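Immunity protein (Neisseria meningitidis, PDB 4Q7O) probably protects the bacterium from contact-dependent growth inhibition (CDI) by binding and neutralising the cognate CDI toxin. Local coordinates at residues 45-50 with 105-110; 15-18 with 24-27; 63-68 with 79-84. One frame throughout, in Å; residues are numbered along the deposited sequence.

Contact 1: 45-50 with 105-110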
loop_
_atom_site.group_PDB
_atom_site.type_symbol
_atom_site.label_atom_id
_atom_site.label_comp_id
_atom_site.label_asym_id
_atom_site.label_seq_id
_atom_site.Cartn_x
_atom_site.Cartn_y
_atom_site.Cartn_z
ATOM N N LYS B 45 -8.291 -1.757 18.491
ATOM C CA LYS B 45 -8.580 -2.545 19.693
ATOM C C LYS B 45 -8.821 -4.025 19.438
ATOM O O LYS B 45 -8.424 -4.874 20.244
ATOM C CB LYS B 45 -9.817 -1.994 20.404
ATOM C CG LYS B 45 -9.585 -0.712 21.140
ATOM C CD LYS B 45 -10.787 -0.376 21.985
ATOM C CE LYS B 45 -11.471 0.864 21.480
ATOM N NZ LYS B 45 -12.682 1.179 22.286
ATOM N N ASN B 46 -9.495 -4.331 18.334
ATOM C CA ASN B 46 -10.022 -5.676 18.120
ATOM C C ASN B 46 -8.943 -6.740 18.013
ATOM O O ASN B 46 -9.190 -7.904 18.300
ATOM C CB ASN B 46 -10.920 -5.729 16.882
ATOM C CG ASN B 46 -12.339 -5.287 17.163
ATOM O OD1 ASN B 46 -12.627 -4.661 18.183
ATOM N ND2 ASN B 46 -13.239 -5.606 16.240
ATOM N N ILE B 47 -7.745 -6.343 17.606
ATOM C CA ILE B 47 -6.652 -7.301 17.493
ATOM C C ILE B 47 -6.349 -7.964 18.848
ATOM O O ILE B 47 -5.962 -9.127 18.899
ATOM C CB ILE B 47 -5.389 -6.667 16.860
ATOM C CG1 ILE B 47 -4.433 -7.754 16.350
ATOM C CG2 ILE B 47 -4.709 -5.680 17.830
ATOM C CD1 ILE B 47 -3.361 -7.228 15.413
ATOM N N THR B 48 -6.576 -7.237 19.942
ATOM C CA THR B 48 -6.312 -7.756 21.288
ATOM C C THR B 48 -7.483 -8.537 21.868
ATOM O O THR B 48 -7.314 -9.305 22.818
ATOM C CB THR B 48 -6.001 -6.619 22.284
ATOM O OG1 THR B 48 -7.206 -5.903 22.585
ATOM C CG2 THR B 48 -4.966 -5.665 21.715
ATOM N N THR B 49 -8.674 -8.327 21.319
ATOM C CA THR B 49 -9.876 -8.948 21.869
ATOM C C THR B 49 -10.406 -10.077 20.990
ATOM O O THR B 49 -10.047 -11.238 21.177
ATOM C CB THR B 49 -10.987 -7.913 22.141
ATOM O OG1 THR B 49 -11.286 -7.190 20.942
ATOM C CG2 THR B 49 -10.545 -6.932 23.215
ATOM N N THR B 50 -11.254 -9.731 20.029
ATOM C CA THR B 50 -11.887 -10.729 19.170
ATOM C C THR B 50 -10.913 -11.306 18.146
ATOM O O THR B 50 -11.095 -12.428 17.667
ATOM C CB THR B 50 -13.101 -10.143 18.429
ATOM O OG1 THR B 50 -12.655 -9.159 17.488
ATOM C CG2 THR B 50 -14.069 -9.504 19.419
ATOM N N ASN B 105 3.070 -11.336 15.994
ATOM C CA ASN B 105 4.047 -10.429 16.591
ATOM C C ASN B 105 4.341 -9.249 15.679
ATOM O O ASN B 105 4.399 -8.096 16.122
ATOM C CB ASN B 105 5.356 -11.162 16.897
ATOM C CG ASN B 105 5.250 -12.085 18.081
ATOM O OD1 ASN B 105 4.290 -12.027 18.857
ATOM N ND2 ASN B 105 6.254 -12.936 18.244
ATOM N N LEU B 106 4.547 -9.535 14.399
ATOM C CA LEU B 106 4.791 -8.470 13.431
ATOM C C LEU B 106 3.561 -7.589 13.268
ATOM O O LEU B 106 3.679 -6.372 13.155
ATOM C CB LEU B 106 5.251 -9.045 12.086
ATOM C CG LEU B 106 5.465 -8.004 10.981
ATOM C CD1 LEU B 106 6.528 -6.979 11.357
ATOM C CD2 LEU B 106 5.827 -8.673 9.673
ATOM N N ALA B 107 2.376 -8.194 13.272
ATOM C CA ALA B 107 1.147 -7.400 13.231
ATOM C C ALA B 107 1.072 -6.416 14.396
ATOM O O ALA B 107 0.752 -5.242 14.201
ATOM C CB ALA B 107 -0.077 -8.291 13.217
ATOM N N TYR B 108 1.372 -6.878 15.606
ATOM C CA TYR B 108 1.385 -5.966 16.749
ATOM C C TYR B 108 2.400 -4.833 16.585
ATOM O O TYR B 108 2.133 -3.699 16.963
ATOM C CB TYR B 108 1.622 -6.718 18.058
ATOM C CG TYR B 108 0.344 -7.188 18.701
ATOM C CD1 TYR B 108 -0.408 -6.335 19.508
ATOM C CD2 TYR B 108 -0.121 -8.474 18.505
ATOM C CE1 TYR B 108 -1.584 -6.760 20.103
ATOM C CE2 TYR B 108 -1.298 -8.911 19.103
ATOM C CZ TYR B 108 -2.023 -8.051 19.897
ATOM O OH TYR B 108 -3.195 -8.481 20.478
ATOM N N HIS B 109 3.561 -5.158 16.029
ATOM C CA HIS B 109 4.586 -4.175 15.685
ATOM C C HIS B 109 3.985 -3.107 14.767
ATOM O O HIS B 109 4.088 -1.909 15.040
ATOM C CB HIS B 109 5.746 -4.928 15.017
ATOM C CG HIS B 109 6.876 -4.073 14.534
ATOM N ND1 HIS B 109 7.753 -3.439 15.387
ATOM C CD2 HIS B 109 7.326 -3.827 13.281
ATOM C CE1 HIS B 109 8.673 -2.805 14.678
ATOM N NE2 HIS B 109 8.439 -3.027 13.397
ATOM N N TYR B 110 3.321 -3.535 13.700
ATOM C CA TYR B 110 2.680 -2.580 12.798
ATOM C C TYR B 110 1.582 -1.768 13.474
ATOM O O TYR B 110 1.483 -0.565 13.258
ATOM C CB TYR B 110 2.094 -3.291 11.585
ATOM C CG TYR B 110 3.099 -3.767 10.562
ATOM C CD1 TYR B 110 4.176 -2.971 10.187
ATOM C CD2 TYR B 110 2.951 -5.009 9.949
ATOM C CE1 TYR B 110 5.081 -3.397 9.233
ATOM C CE2 TYR B 110 3.858 -5.446 8.987
ATOM C CZ TYR B 110 4.922 -4.638 8.640
ATOM O OH TYR B 110 5.817 -5.056 7.690
#

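Contact 2: 15-18 with 24-27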
loop_
_atom_site.group_PDB
_atom_site.type_symbol
_atom_site.label_atom_id
_atom_site.label_comp_id
_atom_site.label_asym_id
_atom_site.label_seq_id
_atom_site.Cartn_x
_atom_site.Cartn_y
_atom_site.Cartn_z
ATOM N N LYS B 15 7.947 1.438 7.326
ATOM C CA LYS B 15 8.265 0.081 7.742
ATOM C C LYS B 15 7.577 -0.948 6.860
ATOM O O LYS B 15 8.208 -1.882 6.381
ATOM C CB LYS B 15 7.906 -0.150 9.212
ATOM C CG LYS B 15 8.486 -1.428 9.788
ATOM C CD LYS B 15 9.922 -1.206 10.266
ATOM C CE LYS B 15 9.962 -0.430 11.578
ATOM N NZ LYS B 15 11.354 -0.143 12.028
ATOM N N SER B 16 6.289 -0.756 6.610
ATOM C CA SER B 16 5.550 -1.738 5.838
ATOM C C SER B 16 6.033 -1.821 4.382
ATOM O O SER B 16 6.189 -2.918 3.844
ATOM C CB SER B 16 4.039 -1.494 5.938
ATOM O OG SER B 16 3.692 -0.213 5.445
ATOM N N ILE B 17 6.275 -0.676 3.752
ATOM C CA ILE B 17 6.794 -0.665 2.389
ATOM C C ILE B 17 8.169 -1.324 2.325
ATOM O O ILE B 17 8.436 -2.139 1.440
ATOM C CB ILE B 17 6.827 0.769 1.806
ATOM C CG1 ILE B 17 5.396 1.254 1.563
ATOM C CG2 ILE B 17 7.651 0.831 0.518
ATOM C CD1 ILE B 17 5.307 2.739 1.300
ATOM N N ASN B 18 9.040 -1.006 3.274
ATOM C CA ASN B 18 10.362 -1.620 3.274
ATOM C C ASN B 18 10.329 -3.127 3.524
ATOM O O ASN B 18 11.256 -3.840 3.148
ATOM C CB ASN B 18 11.299 -0.907 4.253
ATOM C CG ASN B 18 11.811 0.406 3.702
ATOM O OD1 ASN B 18 11.922 0.580 2.482
ATOM N ND2 ASN B 18 12.123 1.339 4.589
ATOM N N ILE B 24 -0.617 -3.858 4.348
ATOM C CA ILE B 24 -0.760 -3.176 5.634
ATOM C C ILE B 24 -0.879 -1.659 5.466
ATOM O O ILE B 24 -1.699 -1.014 6.129
ATOM C CB ILE B 24 0.411 -3.496 6.580
ATOM C CG1 ILE B 24 0.511 -5.007 6.825
ATOM C CG2 ILE B 24 0.258 -2.739 7.891
ATOM C CD1 ILE B 24 -0.751 -5.632 7.388
ATOM N N SER B 25 -0.054 -1.100 4.584
ATOM C CA SER B 25 -0.084 0.327 4.256
ATOM C C SER B 25 -1.482 0.725 3.779
ATOM O O SER B 25 -2.061 1.722 4.230
ATOM C CB SER B 25 0.926 0.649 3.139
ATOM O OG SER B 25 2.091 -0.169 3.189
ATOM N N ILE B 26 -2.027 -0.065 2.862
ATOM C CA ILE B 26 -3.333 0.231 2.282
ATOM C C ILE B 26 -4.433 0.067 3.318
ATOM O O ILE B 26 -5.356 0.877 3.390
ATOM C CB ILE B 26 -3.616 -0.690 1.078
ATOM C CG1 ILE B 26 -2.594 -0.442 -0.033
ATOM C CG2 ILE B 26 -5.036 -0.491 0.542
ATOM C CD1 ILE B 26 -2.681 -1.468 -1.145
ATOM N N PHE B 27 -4.319 -0.973 4.135
ATOM C CA PHE B 27 -5.292 -1.255 5.186
ATOM C C PHE B 27 -5.519 -0.035 6.083
ATOM O O PHE B 27 -6.649 0.427 6.254
ATOM C CB PHE B 27 -4.819 -2.454 6.014
ATOM C CG PHE B 27 -5.723 -2.796 7.162
ATOM C CD1 PHE B 27 -6.790 -3.669 6.993
ATOM C CD2 PHE B 27 -5.491 -2.272 8.423
ATOM C CE1 PHE B 27 -7.619 -3.984 8.054
ATOM C CE2 PHE B 27 -6.325 -2.580 9.484
ATOM C CZ PHE B 27 -7.384 -3.435 9.300
#

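Contact 3: 63-68 with 79-84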
loop_
_atom_site.group_PDB
_atom_site.type_symbol
_atom_site.label_atom_id
_atom_site.label_comp_id
_atom_site.label_asym_id
_atom_site.label_seq_id
_atom_site.Cartn_x
_atom_site.Cartn_y
_atom_site.Cartn_z
ATOM N N ILE B 63 -5.547 -16.179 12.401
ATOM C CA ILE B 63 -5.761 -17.465 11.761
ATOM C C ILE B 63 -5.852 -18.562 12.804
ATOM O O ILE B 63 -4.934 -18.743 13.608
ATOM C CB ILE B 63 -4.642 -17.766 10.753
ATOM C CG1 ILE B 63 -4.732 -16.778 9.582
ATOM C CG2 ILE B 63 -4.732 -19.205 10.252
ATOM C CD1 ILE B 63 -3.572 -16.840 8.631
ATOM N N ASP B 64 -6.972 -19.276 12.801
ATOM C CA ASP B 64 -7.150 -20.415 13.684
ATOM C C ASP B 64 -6.523 -21.635 13.029
ATOM O O ASP B 64 -7.124 -22.252 12.150
ATOM C CB ASP B 64 -8.638 -20.666 13.917
ATOM C CG ASP B 64 -8.897 -21.774 14.917
ATOM O OD1 ASP B 64 -7.957 -22.516 15.268
ATOM O OD2 ASP B 64 -10.056 -21.900 15.351
ATOM N N ALA B 65 -5.321 -21.991 13.471
ATOM C CA ALA B 65 -4.596 -23.107 12.869
ATOM C C ALA B 65 -5.144 -24.484 13.259
ATOM O O ALA B 65 -4.629 -25.502 12.805
ATOM C CB ALA B 65 -3.105 -23.009 13.173
ATOM N N THR B 66 -6.175 -24.529 14.099
ATOM C CA THR B 66 -6.844 -25.807 14.347
ATOM C C THR B 66 -7.943 -26.058 13.321
ATOM O O THR B 66 -8.500 -27.151 13.267
ATOM C CB THR B 66 -7.452 -25.910 15.763
ATOM O OG1 THR B 66 -8.551 -24.997 15.892
ATOM C CG2 THR B 66 -6.402 -25.626 16.834
ATOM N N ARG B 67 -8.260 -25.036 12.529
ATOM C CA ARG B 67 -9.256 -25.157 11.473
ATOM C C ARG B 67 -8.593 -25.085 10.098
ATOM O O ARG B 67 -7.393 -24.823 10.001
ATOM C CB ARG B 67 -10.357 -24.106 11.657
ATOM C CG ARG B 67 -11.352 -24.535 12.732
ATOM C CD ARG B 67 -12.250 -23.422 13.236
ATOM N NE ARG B 67 -13.276 -23.940 14.143
ATOM C CZ ARG B 67 -13.130 -24.081 15.460
ATOM N NH1 ARG B 67 -14.129 -24.564 16.189
ATOM N NH2 ARG B 67 -11.996 -23.732 16.057
ATOM N N TRP B 68 -9.371 -25.350 9.051
ATOM C CA TRP B 68 -8.850 -25.477 7.695
ATOM C C TRP B 68 -8.066 -24.245 7.276
ATOM O O TRP B 68 -8.531 -23.121 7.448
ATOM C CB TRP B 68 -10.009 -25.661 6.727
ATOM C CG TRP B 68 -9.620 -26.087 5.351
ATOM C CD1 TRP B 68 -8.878 -27.186 5.002
ATOM C CD2 TRP B 68 -10.012 -25.461 4.128
ATOM N NE1 TRP B 68 -8.766 -27.259 3.636
ATOM C CE2 TRP B 68 -9.456 -26.213 3.076
ATOM C CE3 TRP B 68 -10.769 -24.320 3.820
ATOM C CZ2 TRP B 68 -9.633 -25.865 1.732
ATOM C CZ3 TRP B 68 -10.950 -23.978 2.494
ATOM C CH2 TRP B 68 -10.381 -24.745 1.464
ATOM N N GLU B 79 3.306 -19.432 4.478
ATOM C CA GLU B 79 4.315 -20.218 5.183
ATOM C C GLU B 79 4.487 -19.865 6.668
ATOM O O GLU B 79 5.049 -20.661 7.433
ATOM C CB GLU B 79 5.651 -20.174 4.432
ATOM C CG GLU B 79 5.597 -20.872 3.073
ATOM C CD GLU B 79 6.950 -20.960 2.390
ATOM O OE1 GLU B 79 7.025 -21.572 1.302
ATOM O OE2 GLU B 79 7.935 -20.413 2.933
ATOM N N TYR B 80 4.002 -18.694 7.086
ATOM C CA TYR B 80 4.081 -18.330 8.497
ATOM C C TYR B 80 3.189 -19.191 9.378
ATOM O O TYR B 80 3.498 -19.388 10.552
ATOM C CB TYR B 80 3.727 -16.855 8.728
ATOM C CG TYR B 80 4.730 -15.862 8.181
ATOM C CD1 TYR B 80 6.047 -15.852 8.629
ATOM C CD2 TYR B 80 4.353 -14.919 7.238
ATOM C CE1 TYR B 80 6.972 -14.949 8.136
ATOM C CE2 TYR B 80 5.268 -13.994 6.745
ATOM C CZ TYR B 80 6.577 -14.020 7.196
ATOM O OH TYR B 80 7.488 -13.117 6.715
ATOM N N ILE B 81 2.081 -19.688 8.828
ATOM C CA ILE B 81 1.073 -20.342 9.665
ATOM C C ILE B 81 1.655 -21.533 10.426
ATOM O O ILE B 81 1.410 -21.695 11.624
ATOM C CB ILE B 81 -0.178 -20.777 8.859
ATOM C CG1 ILE B 81 -0.829 -19.569 8.178
ATOM C CG2 ILE B 81 -1.178 -21.461 9.774
ATOM C CD1 ILE B 81 -1.920 -19.938 7.188
ATOM N N ASP B 82 2.450 -22.349 9.740
ATOM C CA ASP B 82 3.056 -23.518 10.373
ATOM C C ASP B 82 4.155 -23.168 11.382
ATOM O O ASP B 82 4.544 -24.010 12.190
ATOM C CB ASP B 82 3.602 -24.478 9.308
ATOM C CG ASP B 82 4.106 -25.780 9.900
ATOM O OD1 ASP B 82 3.270 -26.576 10.376
ATOM O OD2 ASP B 82 5.337 -26.003 9.890
ATOM N N LYS B 83 4.637 -21.927 11.348
ATOM C CA LYS B 83 5.782 -21.524 12.169
ATOM C C LYS B 83 5.410 -20.771 13.446
ATOM O O LYS B 83 6.105 -20.880 14.450
ATOM C CB LYS B 83 6.746 -20.671 11.345
ATOM C CG LYS B 83 7.201 -21.332 10.055
ATOM C CD LYS B 83 8.110 -20.421 9.244
ATOM C CE LYS B 83 8.566 -21.098 7.956
ATOM N NZ LYS B 83 9.659 -20.347 7.268
ATOM N N ALA B 84 4.316 -20.015 13.411
ATOM C CA ALA B 84 3.958 -19.138 14.524
ATOM C C ALA B 84 2.500 -18.711 14.407
ATOM O O ALA B 84 1.935 -18.759 13.315
ATOM C CB ALA B 84 4.876 -17.903 14.543
#

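Contact 1: 45-50 with 105-110
The turn carrying I47 and T48 out of helix 37-46 packs against A107 and Y108, consecutive residues of helix 104-121. I47 serves both partners because it is beta-branched. Its CG1 lies anti to the backbone N (chi1 -162°), which sends the longer branch to the helix, where CD1 comes to 4.1 Å from A107 CB; alanine suits this place, since its single methyl lets the isoleucine tip come close to the helix backbone. The shorter branch, CG2, lies obliquely against the Y108 ring, 4.0 Å from CE1, and the two side chains run past each other in opposite directions. T48 meets the same tyrosine nearly at a right angle: its CG2 sits at the ring edge, close to the ring plane, 3.5 Å from Y108 OH. The turn leads from the helices into the four-stranded antiparallel sheet, for the chain runs on into strand 52-55, and Y60 of strand 58-62 also packs on I47. Threonine is apt at 48 because its two branches do different work. While the methyl meets the ring edge, the hydroxyl turns back on its own chain, T48 OG1 donating to K45 O over 2.8 Å in the carbonyl plane (C=O...O angle 158°). T48 N bonds to K45 O as well, at 3.0 Å, and two donors therefore grip this one carbonyl and hold the turn in shape. The carbonyl of I47 accepts from K62 NZ, and Y136 of helix 126-139 stacks edge-to-face with Y108.

Contact 2: 15-18 with 24-27
S16 and S25 face each other where two consecutive helices, 10-18 and 22-34, joined by a short loop, pack closely; their CA atoms are 6.2 Å apart. Serine suits both positions, being small enough for so near an approach and able to satisfy its hydroxyl inside a buried interface.

The polar part is a hydroxyl pair. S25 OG and S16 OG lie 2.8 Å apart, and S25 can donate to S16, although F22 O, nearly one turn earlier in its own helix, is a weak alternative acceptor for the same proton. S16 OG also bonds to L12 O, the carbonyl one turn back, with N13 O a weaker neighbour. The S16 hydroxyl can therefore be held from two directions, bonding to its own helix while accepting from the other serine. With chi1 at 60°, S16 OG stands between the backbone N and the carbonyl carbon, a rotation that keeps it near L12 O while it faces S25. S25 is less relaxed: its chi1 of -33° is turned well away from a staggered value and swings OG closer to eclipsing its own backbone N.

Packing contacts flank this pair. S16 CB lies 4.2 Å from I24 CB, but the rest of I24 leads away from S16, packing on L12 and on F89 and L100 of the sheet. Y110 of helix 104-121 packs on S16, while on the S25 side the second subunit approaches, with its I26 against S25 and its E29 against I17. I17 itself adds a glancing contact between the two helices, its CG1 methylene passing 3.9 Å from S25 OG.

Contact 3: 63-68 with 79-84
I81 reaches across to I63 and A65, joining the two ends of the long loop between strands 58-62 and 86-91, neighbours in the antiparallel sheet. From CB, which points at the opposite segment, the side chain divides. The CG2 branch takes up A65, standing 4.2 Å from A65 CB; a small residue here lets the turn come close to the isoleucine. The other branch runs beside the backbone N (chi1 -59°), and its CG1 lies 3.9 Å from I63 CD1. With chi2 extended at 171°, the terminal CD1 goes on to the same methyl, and I81 CD1 and I63 CD1 meet at 3.8 Å, the two side chains crossing at about a right angle. Beta-branched isoleucines suit such a crossing, since each offers two arms of different length.

A65 is held in place by a type I beta turn from D64 to R67. Aspartate suits its first position: D64 OD1 accepts from T66 N at 2.9 Å, forming an Asx turn, and from T66 OG1 at 2.6 Å, both donors coming from the same face of the carboxylate plane. The second oxygen, D64 OD2, makes a salt bridge with R67 NH2 at 2.8 Å, so T66 and R67 together fix the rotation of the carboxylate.

Around the contact, I69 and Y72 of the intervening loop pack on both isoleucines, and so does I101 of the outer strand 98-103. Y88 of strand 86-91 adds to the I63 side, and backbone hydrogen bonds between I63 and S86 tie the first segment to that strand.

How the contacts relate
Contacts 1 and 2 belong to the buried helical part of the molecule, whereas contact 3 is partly exposed, its centre about 17 Å from the centre of the chain. Helix 104-121 connects the first two: it supplies one side of contact 1, and Y110, two residues beyond Y108, packs its ring on S16 and I24 of contact 2. Contact 3 is nested in the chain between the segments of contact 1 but touches neither of the others; its nearest atoms lie about 6 Å from contact 1. Chemistry follows place. Contact 2 pairs hydroxyls beside the second subunit, contact 1 sets aliphatic groups against a tyrosine ring and an alanine, and contact 3 is purely aliphatic between its segments, with its salt bridge inside one turn.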